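Local coordinates for protein methylenetetrahydrofolate--tRNA-(uracil-5-)-methyltransferase TrmFO (Thermus thermophilus, PDB 3G5S) that probably catalyses the folate- and FAD-dependent methylation of uridine 54 in tRNAs to 5-methyluridine, taking the carbon from methylenetetrahydrofolate with NADH or NADPH as reductant, at residues L20-V25 with T349-G354; R72-L77 with E422-W427; E80-A85 with G91-D96; K360-P365 with L431-P436; V367-P370 with M374-G377. All coordinates share one frame; numbering follows the deposited sequence. Where two conformers were deposited one is given.

Interaction 1 of 5, residues L20-V25 with T349-G354; sequences LLRLGV and TGFLAG. With EDO (1,2-ethanediol), chain I.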
loop_
_atom_site.group_PDB
_atom_site.type_symbol
_atom_site.label_atom_id
_atom_site.label_comp_id
_atom_site.label_asym_id
_atom_site.label_seq_id
_atom_site.Cartn_x
_atom_site.Cartn_y
_atom_site.Cartn_z
ATOM N N LEU A 20 11.888 8.230 16.369
ATOM C CA LEU A 20 13.235 8.698 16.633
ATOM C C LEU A 20 13.307 9.443 17.968
ATOM O O LEU A 20 14.179 9.174 18.799
ATOM C CB LEU A 20 13.681 9.592 15.483
ATOM C CG LEU A 20 14.111 8.843 14.220
ATOM C CD1 LEU A 20 13.743 9.612 12.958
ATOM C CD2 LEU A 20 15.600 8.570 14.258
ATOM N N LEU A 21 12.383 10.375 18.173
ATOM C CA LEU A 21 12.380 11.189 19.381
ATOM C C LEU A 21 12.208 10.334 20.636
ATOM O O LEU A 21 12.873 10.564 21.648
ATOM C CB LEU A 21 11.296 12.264 19.298
ATOM C CG LEU A 21 11.476 13.283 18.168
ATOM C CD1 LEU A 21 10.215 14.111 17.972
ATOM C CD2 LEU A 21 12.681 14.183 18.434
ATOM N N ARG A 22 11.315 9.345 20.562
ATOM C CA ARG A 22 11.051 8.439 21.685
ATOM C C ARG A 22 12.297 7.671 22.089
ATOM O O ARG A 22 12.466 7.318 23.260
ATOM C CB ARG A 22 9.945 7.424 21.338
ATOM C CG ARG A 22 8.578 8.025 21.083
ATOM C CD ARG A 22 7.484 6.990 21.203
ATOM N NE ARG A 22 7.213 6.199 20.001
ATOM C CZ ARG A 22 6.865 4.911 20.042
ATOM N NH1 ARG A 22 6.822 4.284 21.204
ATOM N NH2 ARG A 22 6.599 4.239 18.934
ATOM N N LEU A 23 13.144 7.383 21.106
ATOM C CA LEU A 23 14.389 6.665 21.342
ATOM C C LEU A 23 15.557 7.607 21.648
ATOM O O LEU A 23 16.708 7.178 21.725
ATOM C CB LEU A 23 14.705 5.744 20.159
ATOM C CG LEU A 23 13.732 4.560 20.038
ATOM C CD1 LEU A 23 13.894 3.882 18.692
ATOM C CD2 LEU A 23 13.918 3.567 21.175
ATOM N N GLY A 24 15.252 8.886 21.843
ATOM C CA GLY A 24 16.261 9.862 22.226
ATOM C C GLY A 24 17.177 10.334 21.108
ATOM O O GLY A 24 18.270 10.837 21.374
ATOM N N VAL A 25 16.731 10.184 19.861
ATOM C CA VAL A 25 17.528 10.600 18.709
ATOM C C VAL A 25 16.946 11.894 18.138
ATOM O O VAL A 25 15.787 11.930 17.745
ATOM C CB VAL A 25 17.547 9.498 17.634
ATOM C CG1 VAL A 25 18.359 9.935 16.428
ATOM C CG2 VAL A 25 18.092 8.199 18.209
ATOM N N THR A 349 4.594 2.292 8.373
ATOM C CA THR A 349 5.904 2.259 7.749
ATOM C C THR A 349 6.795 3.391 8.277
ATOM O O THR A 349 8.001 3.212 8.390
ATOM C CB THR A 349 5.830 2.245 6.207
ATOM O OG1 THR A 349 5.112 3.389 5.734
ATOM C CG2 THR A 349 5.175 0.944 5.700
ATOM N N GLY A 350 6.207 4.538 8.607
ATOM C CA GLY A 350 6.963 5.597 9.269
ATOM C C GLY A 350 7.559 5.137 10.591
ATOM O O GLY A 350 8.728 5.400 10.889
ATOM N N PHE A 351 6.757 4.434 11.386
ATOM C CA PHE A 351 7.260 3.853 12.619
ATOM C C PHE A 351 8.491 2.980 12.360
ATOM O O PHE A 351 9.512 3.115 13.035
ATOM C CB PHE A 351 6.157 3.039 13.311
ATOM C CG PHE A 351 6.679 2.056 14.321
ATOM C CD1 PHE A 351 7.142 2.481 15.558
ATOM C CD2 PHE A 351 6.730 0.710 14.024
ATOM C CE1 PHE A 351 7.651 1.584 16.482
ATOM C CE2 PHE A 351 7.232 -0.201 14.950
ATOM C CZ PHE A 351 7.690 0.242 16.178
ATOM N N LEU A 352 8.404 2.076 11.391
ATOM C CA LEU A 352 9.502 1.144 11.159
ATOM C C LEU A 352 10.748 1.850 10.626
ATOM O O LEU A 352 11.869 1.570 11.057
ATOM C CB LEU A 352 9.086 -0.005 10.244
ATOM C CG LEU A 352 10.168 -1.068 10.029
ATOM C CD1 LEU A 352 10.620 -1.724 11.327
ATOM C CD2 LEU A 352 9.709 -2.113 9.042
ATOM N N ALA A 353 10.554 2.770 9.690
ATOM C CA ALA A 353 11.681 3.521 9.142
ATOM C C ALA A 353 12.352 4.347 10.228
ATOM O O ALA A 353 13.579 4.391 10.309
ATOM C CB ALA A 353 11.228 4.401 7.991
ATOM N N GLY A 354 11.554 5.000 11.065
ATOM C CA GLY A 354 12.092 5.769 12.172
ATOM C C GLY A 354 12.832 4.896 13.170
ATOM O O GLY A 354 13.883 5.277 13.685
HETATM C C1 EDO I . 19.982 8.370 22.615
HETATM O O1 EDO I . 19.706 9.514 23.428
HETATM C C2 EDO I . 21.162 8.693 21.711
HETATM O O2 EDO I . 22.278 9.126 22.497
#
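The guanidinium of R22 overlaps the F351 ring at its CD1-CE1 side, its NH2 lying 3.8 Å from CE1 of F351 and equally near CD1 of that ring. The two side chains cross at about a right angle, yet their flat groups are only 28° apart, and NH2 approaches the ring obliquely. A bend at chi3 (-85°) turns the end of the R22 chain, whose NH2 is hydrogen-bonded to the carbonyl oxygen of A74. Two residues earlier, L20 lies against G354: CG of L20 sits 3.6 Å from the G354 carbonyl oxygen, with CD2 also close. Helix 11-22, which carries L20 and R22, begins within a GxGxxG motif (G8, G10, G13) consistent with a Rossmann-type FAD-binding fold and ends in a Schellman motif, with G24 as C-prime residue and V25 N bonded to L20 O at 2.9 Å. No hydrogen bond joins the two segments. Helix 11-22 therefore meets helix 343-361 through van der Waals contact, while NH2 of R22 is held by the A74 carbonyl oxygen of helix 63-74.

Interaction 2 of 5, residues R72-L77 with E422-W427; sequences RRAGSL and EAFSAW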
loop_
_atom_site.group_PDB
_atom_site.type_symbol
_atom_site.label_atom_id
_atom_site.label_comp_id
_atom_site.label_asym_id
_atom_site.label_seq_id
_atom_site.Cartn_x
_atom_site.Cartn_y
_atom_site.Cartn_z
ATOM N N ARG A 72 -1.038 0.588 18.188
ATOM C CA ARG A 72 -1.235 0.953 19.587
ATOM C C ARG A 72 -0.187 0.291 20.466
ATOM O O ARG A 72 0.375 0.925 21.357
ATOM C CB ARG A 72 -2.621 0.556 20.084
ATOM C CG ARG A 72 -3.752 1.376 19.515
ATOM C CD ARG A 72 -5.035 1.177 20.327
ATOM N NE ARG A 72 -6.145 1.905 19.732
ATOM C CZ ARG A 72 -6.978 1.403 18.828
ATOM N NH1 ARG A 72 -6.868 0.135 18.439
ATOM N NH2 ARG A 72 -7.928 2.174 18.321
ATOM N N ARG A 73 0.058 -0.994 20.241
ATOM C CA ARG A 73 1.036 -1.708 21.047
ATOM C C ARG A 73 2.412 -1.073 20.888
ATOM O O ARG A 73 3.196 -1.056 21.834
ATOM C CB ARG A 73 1.080 -3.190 20.667
ATOM C CG ARG A 73 -0.223 -3.960 20.871
ATOM C CD ARG A 73 -0.419 -4.429 22.295
ATOM N NE ARG A 73 -1.676 -5.163 22.486
ATOM C CZ ARG A 73 -1.772 -6.488 22.589
ATOM N NH1 ARG A 73 -0.687 -7.244 22.503
ATOM N NH2 ARG A 73 -2.955 -7.060 22.781
ATOM N N ALA A 74 2.698 -0.555 19.693
ATOM C CA ALA A 74 3.979 0.086 19.421
ATOM C C ALA A 74 4.096 1.486 20.023
ATOM O O ALA A 74 5.182 2.048 20.050
ATOM C CB ALA A 74 4.228 0.142 17.916
ATOM N N GLY A 75 2.988 2.062 20.487
ATOM C CA GLY A 75 3.005 3.421 21.004
ATOM C C GLY A 75 2.948 4.504 19.932
ATOM O O GLY A 75 3.476 5.600 20.107
ATOM N N SER A 76 2.306 4.196 18.811
ATOM C CA SER A 76 2.145 5.126 17.695
ATOM C C SER A 76 1.481 6.448 18.088
ATOM O O SER A 76 0.415 6.462 18.719
ATOM C CB SER A 76 1.306 4.429 16.612
ATOM O OG SER A 76 0.706 5.337 15.705
ATOM N N LEU A 77 2.098 7.555 17.682
ATOM C CA LEU A 77 1.508 8.870 17.876
ATOM C C LEU A 77 0.226 9.028 17.065
ATOM O O LEU A 77 -0.751 9.626 17.523
ATOM C CB LEU A 77 2.512 9.952 17.481
ATOM C CG LEU A 77 2.054 11.404 17.603
ATOM C CD1 LEU A 77 1.701 11.740 19.040
ATOM C CD2 LEU A 77 3.147 12.329 17.086
ATOM N N GLU A 422 -0.246 -11.101 18.692
ATOM C CA GLU A 422 0.671 -11.751 19.614
ATOM C C GLU A 422 2.095 -11.766 19.065
ATOM O O GLU A 422 3.052 -11.498 19.792
ATOM C CB GLU A 422 0.213 -13.183 19.924
ATOM C CG GLU A 422 1.183 -13.943 20.827
ATOM C CD GLU A 422 0.824 -15.410 21.023
ATOM O OE1 GLU A 422 -0.321 -15.803 20.724
ATOM O OE2 GLU A 422 1.693 -16.172 21.492
ATOM N N ALA A 423 2.234 -12.094 17.784
ATOM C CA ALA A 423 3.549 -12.128 17.150
ATOM C C ALA A 423 4.190 -10.743 17.170
ATOM O O ALA A 423 5.383 -10.609 17.439
ATOM C CB ALA A 423 3.449 -12.635 15.722
ATOM N N PHE A 424 3.396 -9.716 16.889
ATOM C CA PHE A 424 3.918 -8.362 16.879
ATOM C C PHE A 424 4.375 -7.938 18.270
ATOM O O PHE A 424 5.432 -7.325 18.433
ATOM C CB PHE A 424 2.869 -7.395 16.350
ATOM C CG PHE A 424 3.410 -6.019 16.116
ATOM C CD1 PHE A 424 4.170 -5.750 14.990
ATOM C CD2 PHE A 424 3.193 -5.006 17.029
ATOM C CE1 PHE A 424 4.691 -4.490 14.772
ATOM C CE2 PHE A 424 3.715 -3.742 16.815
ATOM C CZ PHE A 424 4.463 -3.490 15.683
ATOM N N SER A 425 3.563 -8.249 19.272
ATOM C CA SER A 425 3.894 -7.897 20.645
ATOM C C SER A 425 5.167 -8.590 21.117
ATOM O O SER A 425 5.994 -7.985 21.795
ATOM C CB SER A 425 2.730 -8.226 21.576
ATOM O OG SER A 425 1.634 -7.367 21.329
ATOM N N ALA A 426 5.328 -9.859 20.760
ATOM C CA ALA A 426 6.547 -10.573 21.122
ATOM C C ALA A 426 7.762 -9.948 20.438
ATOM O O ALA A 426 8.835 -9.833 21.025
ATOM C CB ALA A 426 6.427 -12.048 20.774
ATOM N N TRP A 427 7.586 -9.537 19.189
ATOM C CA TRP A 427 8.655 -8.868 18.464
ATOM C C TRP A 427 9.045 -7.569 19.175
ATOM O O TRP A 427 10.228 -7.318 19.406
ATOM C CB TRP A 427 8.231 -8.626 17.021
ATOM C CG TRP A 427 9.223 -7.839 16.233
ATOM C CD1 TRP A 427 10.408 -8.282 15.708
ATOM C CD2 TRP A 427 9.114 -6.460 15.872
ATOM N NE1 TRP A 427 11.042 -7.252 15.046
ATOM C CE2 TRP A 427 10.270 -6.124 15.134
ATOM C CE3 TRP A 427 8.154 -5.473 16.105
ATOM C CZ2 TRP A 427 10.482 -4.845 14.619
ATOM C CZ3 TRP A 427 8.370 -4.201 15.601
ATOM C CH2 TRP A 427 9.521 -3.900 14.864
#
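With CG of R73 anti to its carbonyl carbon and a bend at chi2 (-83°), the arginine chain folds toward helix 409-429 and brings its guanidinium to S425. S425 has two conformers; in the one described, NH1 of R73 donates a hydrogen bond to OG of S425 at 2.6 Å. The bond is very short and bent, with 130° at the hydrogen, and so somewhat doubtful in detail; the oxygen approaches the guanidinium edge tilted 20° from its plane. Deeper in the interface, the methyl of A74 meets the edge of the F424 ring, CB of A74 lying 4.1 Å from CE2 of F424; the ring also touches E70 and M71 of helix 63-74. G75, in a Schellman motif, ends helix 63-74, and S76 caps the start of the following helix 77-84. In this conformer S425 OG is also hydrogen-bonded to the carbonyl oxygen of L421, so it may hold the arginine while tied to its own helix. The two helices are thus joined by an apolar contact and, at the outer margin, probably by a polar link.

Interaction 3 of 5, residues E80-A85 with G91-D96; sequences EAADLA and GALAVD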
loop_
_atom_site.group_PDB
_atom_site.type_symbol
_atom_site.label_atom_id
_atom_site.label_comp_id
_atom_site.label_asym_id
_atom_site.label_seq_id
_atom_site.Cartn_x
_atom_site.Cartn_y
_atom_site.Cartn_z
ATOM N N GLU A 80 -2.483 7.345 18.971
ATOM C CA GLU A 80 -2.867 8.166 20.119
ATOM C C GLU A 80 -3.803 9.275 19.668
ATOM O O GLU A 80 -4.854 9.518 20.267
ATOM C CB GLU A 80 -1.639 8.799 20.770
ATOM C CG GLU A 80 -0.737 7.848 21.512
ATOM C CD GLU A 80 0.369 8.565 22.277
ATOM O OE1 GLU A 80 0.384 9.815 22.304
ATOM O OE2 GLU A 80 1.231 7.869 22.840
ATOM N N ALA A 81 -3.396 9.967 18.608
ATOM C CA ALA A 81 -4.181 11.065 18.080
ATOM C C ALA A 81 -5.549 10.582 17.633
ATOM O O ALA A 81 -6.551 11.252 17.862
ATOM C CB ALA A 81 -3.447 11.715 16.914
ATOM N N ALA A 82 -5.586 9.433 16.972
ATOM C CA ALA A 82 -6.850 8.900 16.487
ATOM C C ALA A 82 -7.779 8.514 17.635
ATOM O O ALA A 82 -8.979 8.779 17.596
ATOM C CB ALA A 82 -6.605 7.709 15.588
ATOM N N ASP A 83 -7.218 7.882 18.659
ATOM C CA ASP A 83 -8.007 7.464 19.813
ATOM C C ASP A 83 -8.600 8.667 20.544
ATOM O O ASP A 83 -9.725 8.609 21.042
ATOM C CB ASP A 83 -7.161 6.599 20.753
ATOM C CG ASP A 83 -6.942 5.190 20.218
ATOM O OD1 ASP A 83 -7.802 4.684 19.466
ATOM O OD2 ASP A 83 -5.920 4.565 20.562
ATOM N N LEU A 84 -7.848 9.765 20.589
ATOM C CA LEU A 84 -8.314 10.976 21.249
ATOM C C LEU A 84 -9.275 11.800 20.389
ATOM O O LEU A 84 -10.089 12.558 20.916
ATOM C CB LEU A 84 -7.127 11.832 21.699
ATOM C CG LEU A 84 -6.246 11.213 22.787
ATOM C CD1 LEU A 84 -4.951 12.000 22.968
ATOM C CD2 LEU A 84 -7.002 11.095 24.107
ATOM N N ALA A 85 -9.174 11.651 19.069
ATOM C CA ALA A 85 -9.983 12.431 18.136
ATOM C C ALA A 85 -11.110 11.599 17.536
ATOM O O ALA A 85 -11.768 12.020 16.589
ATOM C CB ALA A 85 -9.099 13.002 17.024
ATOM N N GLY A 91 -18.336 1.435 12.512
ATOM C CA GLY A 91 -17.450 0.283 12.555
ATOM C C GLY A 91 -16.007 0.617 12.229
ATOM O O GLY A 91 -15.095 -0.159 12.519
ATOM N N ALA A 92 -15.799 1.777 11.614
ATOM C CA ALA A 92 -14.460 2.233 11.287
ATOM C C ALA A 92 -13.937 3.135 12.386
ATOM O O ALA A 92 -14.706 3.770 13.111
ATOM C CB ALA A 92 -14.467 2.971 9.964
ATOM N N LEU A 93 -12.617 3.182 12.507
ATOM C CA LEU A 93 -11.959 4.192 13.311
ATOM C C LEU A 93 -11.853 5.433 12.449
ATOM O O LEU A 93 -11.171 5.426 11.430
ATOM C CB LEU A 93 -10.568 3.713 13.715
ATOM C CG LEU A 93 -9.695 4.716 14.470
ATOM C CD1 LEU A 93 -10.348 5.146 15.778
ATOM C CD2 LEU A 93 -8.313 4.127 14.722
ATOM N N ALA A 94 -12.560 6.484 12.835
ATOM C CA ALA A 94 -12.518 7.739 12.099
ATOM C C ALA A 94 -12.234 8.870 13.070
ATOM O O ALA A 94 -12.476 8.745 14.275
ATOM C CB ALA A 94 -13.830 7.977 11.360
ATOM N N VAL A 95 -11.713 9.970 12.539
ATOM C CA VAL A 95 -11.216 11.047 13.374
ATOM C C VAL A 95 -11.764 12.410 12.988
ATOM O O VAL A 95 -12.102 12.667 11.830
ATOM C CB VAL A 95 -9.671 11.124 13.329
ATOM C CG1 VAL A 95 -9.067 9.800 13.763
ATOM C CG2 VAL A 95 -9.184 11.514 11.929
ATOM N N ASP A 96 -11.845 13.281 13.982
ATOM C CA ASP A 96 -11.981 14.702 13.731
ATOM C C ASP A 96 -10.632 15.145 13.170
ATOM O O ASP A 96 -9.620 15.079 13.863
ATOM C CB ASP A 96 -12.307 15.424 15.037
ATOM C CG ASP A 96 -12.465 16.913 14.858
ATOM O OD1 ASP A 96 -11.504 17.584 14.432
ATOM O OD2 ASP A 96 -13.553 17.431 15.164
#
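The methyl of A82 touches two side chains of strand 92-95, V95 and L93. CB of A82 lies 3.7 Å from CG1 of V95 and 4.1 Å from CD2 of L93, while CG1 of V95 also comes within 3.6 Å of A82 CA. Residues L93 and V95 both point toward the helix, and A94 between them points away, the alternation expected of a strand with one face laid on a helix. In V95, CG1 stands anti to the carbonyl carbon (chi1 -57°), the position from which this branch reaches the A82 backbone. Where helix 77-84 ends, A85 turns its methyl toward V95, with CB of A85 4.2 Å from CB of V95.

The main chain closes the same junction. D96 N donates to A85 O at 2.9 Å in a nearly straight bond, 170° at the hydrogen, and the donor is tilted 22° from the carbonyl plane. The same A85 oxygen accepts a CA-H...O contact from V95 CA at 3.4 Å, so two successive residues converge on one acceptor. Beyond the bond, D96 is the N-cap of helix 97-109, its OD1 accepting from the backbone N of E99. After helix 77-84 the chain passes through edge strand 86-87 and comes back as strand 92-95, the middle strand of a three-stranded antiparallel sheet with 54-57, so that the helix packs on this sheet, V95 lying about 10 Å from the bound FAD.

Interaction 4 of 5, residues K360-P365 with L431-P436; sequences KALGLP and LNPPLP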
loop_
_atom_site.group_PDB
_atom_site.type_symbol
_atom_site.label_atom_id
_atom_site.label_comp_id
_atom_site.label_asym_id
_atom_site.label_seq_id
_atom_site.Cartn_x
_atom_site.Cartn_y
_atom_site.Cartn_z
ATOM N N LYS A 360 20.184 2.848 13.575
ATOM C CA LYS A 360 21.394 3.197 12.813
ATOM C C LYS A 360 22.217 4.279 13.518
ATOM O O LYS A 360 23.461 4.209 13.595
ATOM C CB LYS A 360 20.991 3.714 11.429
ATOM C CG LYS A 360 22.141 3.787 10.433
ATOM C CD LYS A 360 22.683 2.392 10.157
ATOM C CE LYS A 360 23.077 2.220 8.693
ATOM N NZ LYS A 360 24.445 2.676 8.350
ATOM N N ALA A 361 21.508 5.283 14.011
ATOM C CA ALA A 361 22.130 6.384 14.740
ATOM C C ALA A 361 22.849 5.875 15.994
ATOM O O ALA A 361 23.843 6.463 16.433
ATOM C CB ALA A 361 21.109 7.443 15.098
ATOM N N LEU A 362 22.332 4.783 16.549
ATOM C CA LEU A 362 22.852 4.145 17.758
ATOM C C LEU A 362 23.876 3.052 17.434
ATOM O O LEU A 362 24.396 2.393 18.335
ATOM C CB LEU A 362 21.703 3.556 18.587
ATOM C CG LEU A 362 20.719 4.572 19.165
ATOM C CD1 LEU A 362 19.526 3.868 19.787
ATOM C CD2 LEU A 362 21.406 5.472 20.181
ATOM N N GLY A 363 24.168 2.867 16.149
ATOM C CA GLY A 363 25.126 1.865 15.717
ATOM C C GLY A 363 24.609 0.439 15.752
ATOM O O GLY A 363 25.392 -0.508 15.835
ATOM N N LEU A 364 23.291 0.281 15.664
ATOM C CA LEU A 364 22.656 -1.026 15.767
ATOM C C LEU A 364 22.023 -1.443 14.447
ATOM O O LEU A 364 21.557 -0.607 13.680
ATOM C CB LEU A 364 21.594 -0.990 16.860
ATOM C CG LEU A 364 22.083 -0.542 18.233
ATOM C CD1 LEU A 364 20.906 -0.333 19.173
ATOM C CD2 LEU A 364 23.073 -1.544 18.814
ATOM N N PRO A 365 21.997 -2.751 14.180
ATOM C CA PRO A 365 21.437 -3.254 12.920
ATOM C C PRO A 365 19.916 -3.122 12.867
ATOM O O PRO A 365 19.254 -3.090 13.906
ATOM C CB PRO A 365 21.835 -4.731 12.922
ATOM C CG PRO A 365 22.027 -5.075 14.354
ATOM C CD PRO A 365 22.476 -3.831 15.059
ATOM N N LEU A 431 12.934 -6.048 21.335
ATOM C CA LEU A 431 13.747 -4.925 20.865
ATOM C C LEU A 431 14.673 -4.370 21.939
ATOM O O LEU A 431 14.252 -4.123 23.067
ATOM C CB LEU A 431 12.866 -3.791 20.364
ATOM C CG LEU A 431 12.003 -4.055 19.135
ATOM C CD1 LEU A 431 11.085 -2.868 18.915
ATOM C CD2 LEU A 431 12.850 -4.327 17.896
ATOM N N ASN A 432 15.928 -4.153 21.566
ATOM C CA ASN A 432 16.912 -3.558 22.461
ATOM C C ASN A 432 17.758 -2.559 21.682
ATOM O O ASN A 432 18.486 -2.947 20.764
ATOM C CB ASN A 432 17.797 -4.643 23.069
ATOM C CG ASN A 432 18.667 -4.123 24.189
ATOM O OD1 ASN A 432 18.672 -2.928 24.483
ATOM N ND2 ASN A 432 19.409 -5.020 24.825
ATOM N N PRO A 433 17.670 -1.264 22.037
ATOM C CA PRO A 433 16.912 -0.697 23.160
ATOM C C PRO A 433 15.406 -0.807 22.953
ATOM O O PRO A 433 14.937 -0.824 21.816
ATOM C CB PRO A 433 17.317 0.780 23.125
ATOM C CG PRO A 433 17.612 1.023 21.685
ATOM C CD PRO A 433 18.373 -0.207 21.293
ATOM N N PRO A 434 14.646 -0.878 24.052
ATOM C CA PRO A 434 13.190 -0.979 23.961
ATOM C C PRO A 434 12.579 0.388 23.706
ATOM O O PRO A 434 13.193 1.413 24.003
ATOM C CB PRO A 434 12.801 -1.449 25.364
ATOM C CG PRO A 434 13.858 -0.835 26.234
ATOM C CD PRO A 434 15.116 -1.039 25.440
ATOM N N LEU A 435 11.376 0.401 23.146
ATOM C CA LEU A 435 10.592 1.619 23.097
ATOM C C LEU A 435 10.137 1.901 24.521
ATOM O O LEU A 435 9.496 1.063 25.147
ATOM C CB LEU A 435 9.399 1.444 22.163
ATOM C CG LEU A 435 9.798 1.235 20.699
ATOM C CD1 LEU A 435 8.721 0.467 19.952
ATOM C CD2 LEU A 435 10.110 2.563 20.015
ATOM N N PRO A 436 10.488 3.080 25.051
ATOM C CA PRO A 436 10.251 3.378 26.467
ATOM C C PRO A 436 8.770 3.554 26.788
ATOM O O PRO A 436 7.958 3.677 25.874
ATOM C CB PRO A 436 11.001 4.700 26.678
ATOM C CG PRO A 436 11.930 4.823 25.501
ATOM C CD PRO A 436 11.216 4.162 24.373
#
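The contact joins the Schellman-motif end of helix 343-361, where G363 has positive phi, to the irregular C-terminal tail that follows helix 409-429. In this tail P433 is preceded by a cis peptide bond, and its ring receives two leucines. The interaction across the segments is apolar, with no hydrogen bond between them. L362 and L364, on either side of G363 in the sequence, both direct their CB toward the tail. CD1 of L362 rests 3.9 Å from CG of P433, the two side chains meeting at an oblique angle. L364 comes in beside it and meets the neighbouring ring atom, CD; CG anti to its carbonyl carbon (chi1 -56°) and an extended chi2 (171°) carry CD1 out to the proline.

Polar anchoring is supplied from outside the pair. R359, just ahead of K360 on helix 343-361, donates through NH2 to the carbonyl oxygen of N432 and through NE to that of P365, tying both segments to one guanidinium. This is a contact of the protein surface, remote from the FAD and glutathione sites. CD1 of L364 also passes 3.9 Å from N432 O, and its 3.3 Å approach to CD of P433 is tighter than usual van der Waals contact.

Interaction 5 of 5, residues V367-P370 with M374-G377; sequences VAPP and MLGG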
loop_
_atom_site.group_PDB
_atom_site.type_symbol
_atom_site.label_atom_id
_atom_site.label_comp_id
_atom_site.label_asym_id
_atom_site.label_seq_id
_atom_site.Cartn_x
_atom_site.Cartn_y
_atom_site.Cartn_z
ATOM N N VAL A 367 15.818 -3.903 12.061
ATOM C CA VAL A 367 14.892 -4.971 12.402
ATOM C C VAL A 367 13.655 -4.884 11.509
ATOM O O VAL A 367 13.439 -3.892 10.817
ATOM C CB VAL A 367 14.475 -4.884 13.882
ATOM C CG1 VAL A 367 15.656 -5.191 14.797
ATOM C CG2 VAL A 367 13.893 -3.513 14.194
ATOM N N ALA A 368 12.840 -5.935 11.521
ATOM C CA ALA A 368 11.565 -5.922 10.815
ATOM C C ALA A 368 10.636 -6.902 11.503
ATOM O O ALA A 368 11.063 -7.977 11.906
ATOM C CB ALA A 368 11.735 -6.297 9.357
ATOM N N PRO A 369 9.356 -6.538 11.639
ATOM C CA PRO A 369 8.422 -7.412 12.353
ATOM C C PRO A 369 8.132 -8.675 11.558
ATOM O O PRO A 369 8.376 -8.735 10.362
ATOM C CB PRO A 369 7.155 -6.564 12.494
ATOM C CG PRO A 369 7.358 -5.336 11.707
ATOM C CD PRO A 369 8.735 -5.298 11.146
ATOM N N PRO A 370 7.589 -9.688 12.228
ATOM C CA PRO A 370 7.428 -11.010 11.613
ATOM C C PRO A 370 6.290 -11.073 10.595
ATOM O O PRO A 370 5.384 -10.237 10.615
ATOM C CB PRO A 370 7.111 -11.909 12.806
ATOM C CG PRO A 370 6.528 -11.000 13.821
ATOM C CD PRO A 370 7.192 -9.673 13.646
HETATM N N MSE A 374 0.664 -7.772 10.687
HETATM C CA MSE A 374 0.243 -7.047 9.497
HETATM C C MSE A 374 1.349 -6.103 9.011
HETATM O O MSE A 374 1.615 -6.022 7.811
HETATM C CB MSE A 374 -1.062 -6.296 9.740
HETATM C CG MSE A 374 -1.665 -5.664 8.493
HETATM SE SE MSE A 374 -1.977 -6.931 7.033
HETATM C CE MSE A 374 -3.122 -8.186 7.965
ATOM N N LEU A 375 2.007 -5.389 9.919
ATOM C CA LEU A 375 3.101 -4.526 9.476
ATOM C C LEU A 375 4.207 -5.367 8.839
ATOM O O LEU A 375 4.763 -4.995 7.805
ATOM C CB LEU A 375 3.650 -3.676 10.622
ATOM C CG LEU A 375 4.828 -2.777 10.226
ATOM C CD1 LEU A 375 4.489 -1.895 9.017
ATOM C CD2 LEU A 375 5.265 -1.932 11.406
ATOM N N GLY A 376 4.524 -6.503 9.449
ATOM C CA GLY A 376 5.527 -7.391 8.897
ATOM C C GLY A 376 5.145 -7.923 7.530
ATOM O O GLY A 376 5.960 -7.971 6.612
ATOM N N GLY A 377 3.894 -8.340 7.385
ATOM C CA GLY A 377 3.443 -8.812 6.093
ATOM C C GLY A 377 3.541 -7.717 5.044
ATOM O O GLY A 377 3.934 -7.970 3.907
#
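A proline-containing approach loop folded back on the first turn of the helix it leads into defines this contact: residues 367-370 lie against the start of helix 374-384. The CB of P369 points toward the helix, and CG of its ring touches L375. This CG of P369 lies 3.9 Å from CG of L375, with CD2 of L375 at 4.0 Å from the same ring atom, and the two side chains meet at a slant. CG of L375 is anti to the backbone N (chi1 178°), which brings CG and CD2 of L375 against CG of P369; farther out, L375 packs on M71 of helix 63-74 and A348 of helix 343-361. CG of P369 also touches the backbone, 3.8 Å from G376 N.

At G376 the main chains come together closely, the CA atoms of P369 and G376 standing 4.5 Å apart. As G376 has no side chain, the carbonyl oxygens of both prolines can lie against its CA. S373, just ahead of the helix, has its OG hydrogen-bonded to P370 O and to G376 N, while P369 O pairs with NE of R380. Helix 409-429 also packs on P369, through F424 and W427. The shortest approach across the segments is a CA-H...O contact from G376 CA to P370 O, 3.3 Å with 159° at the hydrogen.

Interactions 1, 2, 4 and 5 form one continuous cluster, linked through helices 343-361 and 409-429. F351 of interaction 1 reaches interaction 2 through F351 CZ and A74 CB, 3.9 Å apart, while F351 CE1 touches L435 CD1 of the tail in interaction 4 at 3.8 Å. W427 joins interaction 2 to interaction 5, whose centres lie 10 Å apart. Interaction 3 is attached by the salt bridge from R72 NH2 to D83 OD1, 2.8 Å, and its centre is 22 Å from that of interaction 1. The side chains of V95, F351 and L375 lie about 10, 12 and 13 Å from the bound FAD, at a second-shell distance or beyond from the cofactor.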